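Local coordinates for protein enoyl-CoA hydratase (Mycobacterium smegmatis, PDB 3PE8) that probably catalyses the hydration of enoyl-CoA thioesters to 3-hydroxyacyl-CoA, belongs to the enoyl-CoA hydratase/isomerase family and binds a zinc ion, at residues T92-G97 with A204-Y209. Residues are numbered along the deposited sequence; the frame is centred on the assembly and turned at random.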
loop_
_atom_site.group_PDB
_atom_site.type_symbol
_atom_site.label_atom_id
_atom_site.label_comp_id
_atom_site.label_asym_id
_atom_site.label_seq_id
_atom_site.Cartn_x
_atom_site.Cartn_y
_atom_site.Cartn_z
ATOM N N THR A 92 -8.954 -18.992 -12.718
ATOM C CA THR A 92 -9.975 -19.004 -11.675
ATOM C C THR A 92 -10.278 -20.410 -11.216
ATOM O O THR A 92 -11.016 -20.579 -10.246
ATOM C CB THR A 92 -11.258 -18.356 -12.126
ATOM O OG1 THR A 92 -11.855 -19.120 -13.186
ATOM C CG2 THR A 92 -10.998 -16.896 -12.565
ATOM N N LYS A 93 -9.733 -21.419 -11.902
ATOM C CA LYS A 93 -9.883 -22.823 -11.478
ATOM C C LYS A 93 -8.728 -23.196 -10.532
ATOM O O LYS A 93 -7.582 -22.878 -10.804
ATOM C CB LYS A 93 -9.890 -23.733 -12.708
ATOM C CG LYS A 93 -11.061 -23.444 -13.655
ATOM C CD LYS A 93 -11.109 -24.356 -14.829
ATOM C CE LYS A 93 -12.192 -23.933 -15.789
ATOM N NZ LYS A 93 -12.137 -24.741 -17.037
ATOM N N PRO A 94 -9.019 -23.921 -9.452
ATOM C CA PRO A 94 -7.984 -24.228 -8.510
ATOM C C PRO A 94 -6.885 -25.138 -9.041
ATOM O O PRO A 94 -7.164 -26.072 -9.777
ATOM C CB PRO A 94 -8.719 -24.972 -7.398
ATOM C CG PRO A 94 -10.123 -24.680 -7.561
ATOM C CD PRO A 94 -10.351 -24.306 -8.966
ATOM N N VAL A 95 -5.651 -24.857 -8.629
ATOM C CA VAL A 95 -4.466 -25.643 -8.968
ATOM C C VAL A 95 -3.865 -26.217 -7.690
ATOM O O VAL A 95 -3.471 -25.478 -6.788
ATOM C CB VAL A 95 -3.384 -24.813 -9.690
ATOM C CG1 VAL A 95 -2.154 -25.685 -10.009
ATOM C CG2 VAL A 95 -3.946 -24.242 -11.006
ATOM N N ILE A 96 -3.841 -27.535 -7.611
ATOM C CA ILE A 96 -3.314 -28.300 -6.476
ATOM C C ILE A 96 -1.952 -28.825 -6.903
ATOM O O ILE A 96 -1.838 -29.481 -7.946
ATOM C CB ILE A 96 -4.187 -29.514 -6.128
ATOM C CG1 ILE A 96 -5.547 -29.067 -5.641
ATOM C CG2 ILE A 96 -3.458 -30.406 -5.031
ATOM C CD1 ILE A 96 -6.632 -30.180 -5.713
ATOM N N GLY A 97 -0.911 -28.482 -6.148
ATOM C CA GLY A 97 0.416 -29.062 -6.390
ATOM C C GLY A 97 0.587 -30.293 -5.550
ATOM O O GLY A 97 0.464 -30.215 -4.301
ATOM N N ALA A 204 -15.525 -17.735 -8.556
ATOM C CA ALA A 204 -15.670 -16.353 -8.108
ATOM C C ALA A 204 -14.856 -16.102 -6.823
ATOM O O ALA A 204 -14.148 -15.088 -6.694
ATOM C CB ALA A 204 -17.174 -15.999 -7.920
ATOM N N LEU A 205 -14.904 -17.046 -5.896
ATOM C CA LEU A 205 -14.178 -16.887 -4.648
ATOM C C LEU A 205 -12.674 -16.982 -4.899
ATOM O O LEU A 205 -11.905 -16.164 -4.387
ATOM C CB LEU A 205 -14.639 -17.873 -3.583
ATOM C CG LEU A 205 -13.972 -17.663 -2.221
ATOM C CD1 LEU A 205 -13.879 -16.198 -1.689
ATOM C CD2 LEU A 205 -14.654 -18.557 -1.186
ATOM N N LEU A 206 -12.229 -17.937 -5.715
ATOM C CA LEU A 206 -10.779 -18.036 -6.007
ATOM C C LEU A 206 -10.249 -16.815 -6.799
ATOM O O LEU A 206 -9.169 -16.315 -6.537
ATOM C CB LEU A 206 -10.414 -19.358 -6.689
ATOM C CG LEU A 206 -8.921 -19.565 -6.877
ATOM C CD1 LEU A 206 -8.163 -19.518 -5.516
ATOM C CD2 LEU A 206 -8.645 -20.885 -7.587
ATOM N N ASP A 207 -11.044 -16.322 -7.755
ATOM C CA ASP A 207 -10.681 -15.099 -8.455
ATOM C C ASP A 207 -10.486 -13.971 -7.463
ATOM O O ASP A 207 -9.525 -13.206 -7.557
ATOM C CB ASP A 207 -11.751 -14.767 -9.481
ATOM C CG ASP A 207 -11.298 -13.790 -10.568
ATOM O OD1 ASP A 207 -10.091 -13.648 -10.871
ATOM O OD2 ASP A 207 -12.237 -13.184 -11.157
ATOM N N SER A 208 -11.381 -13.884 -6.488
ATOM C CA SER A 208 -11.256 -12.852 -5.492
ATOM C C SER A 208 -9.998 -13.019 -4.623
ATOM O O SER A 208 -9.260 -12.049 -4.385
ATOM C CB SER A 208 -12.523 -12.759 -4.639
ATOM O OG SER A 208 -12.400 -11.658 -3.765
ATOM N N TYR A 209 -9.725 -14.240 -4.161
ATOM C CA TYR A 209 -8.494 -14.491 -3.417
ATOM C C TYR A 209 -7.266 -14.075 -4.262
ATOM O O TYR A 209 -6.333 -13.496 -3.749
ATOM C CB TYR A 209 -8.363 -15.978 -3.089
ATOM C CG TYR A 209 -9.043 -16.468 -1.803
ATOM C CD1 TYR A 209 -8.819 -15.843 -0.605
ATOM C CD2 TYR A 209 -9.794 -17.651 -1.772
ATOM C CE1 TYR A 209 -9.383 -16.301 0.575
ATOM C CE2 TYR A 209 -10.356 -18.115 -0.597
ATOM C CZ TYR A 209 -10.159 -17.442 0.583
ATOM O OH TYR A 209 -10.675 -17.899 1.810
#
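Leu206 reaches from its helix onto the loop that leads from Thr92 into strand 95-99. CB lies 3.8 Å from Thr92 O, and CG, anti to the backbone N (chi1 -174°), is hardly farther from the same carbonyl. The next torsion (chi2 58°) sets where the methyls lie. CD2 makes the closest touch, 3.5 Å from Pro94 CA. It also sits 3.6 Å from Thr92 O and about 4.1 Å from CB, CG and CD of the Pro94 ring. A branched apolar tip suits this rigid ring, but Thr92 O is buried against carbon and has no hydrogen-bonding partner. Threonine's beta-branch supplies a methyl for packing, CG2 lying 3.7 Å from Asp207 CG, while OG1 hydrogen-bonds outside the two segments. The charged aspartate suits this partly exposed margin. Lys93 turns away, and its ammonium can serve several carbonyls: NZ hydrogen-bonds to Val54 O, Ala48 O and Gln49 O. The contact thus sets helix 199-234 against the entry to a central strand of the crotonase-fold sheet, where Pro94 also touches Ile194 of helix 183-195 and Leu158 of a second subunit, while the backbone of Ile96 hydrogen-bonds to Val57 and Val59 of strand 56-61.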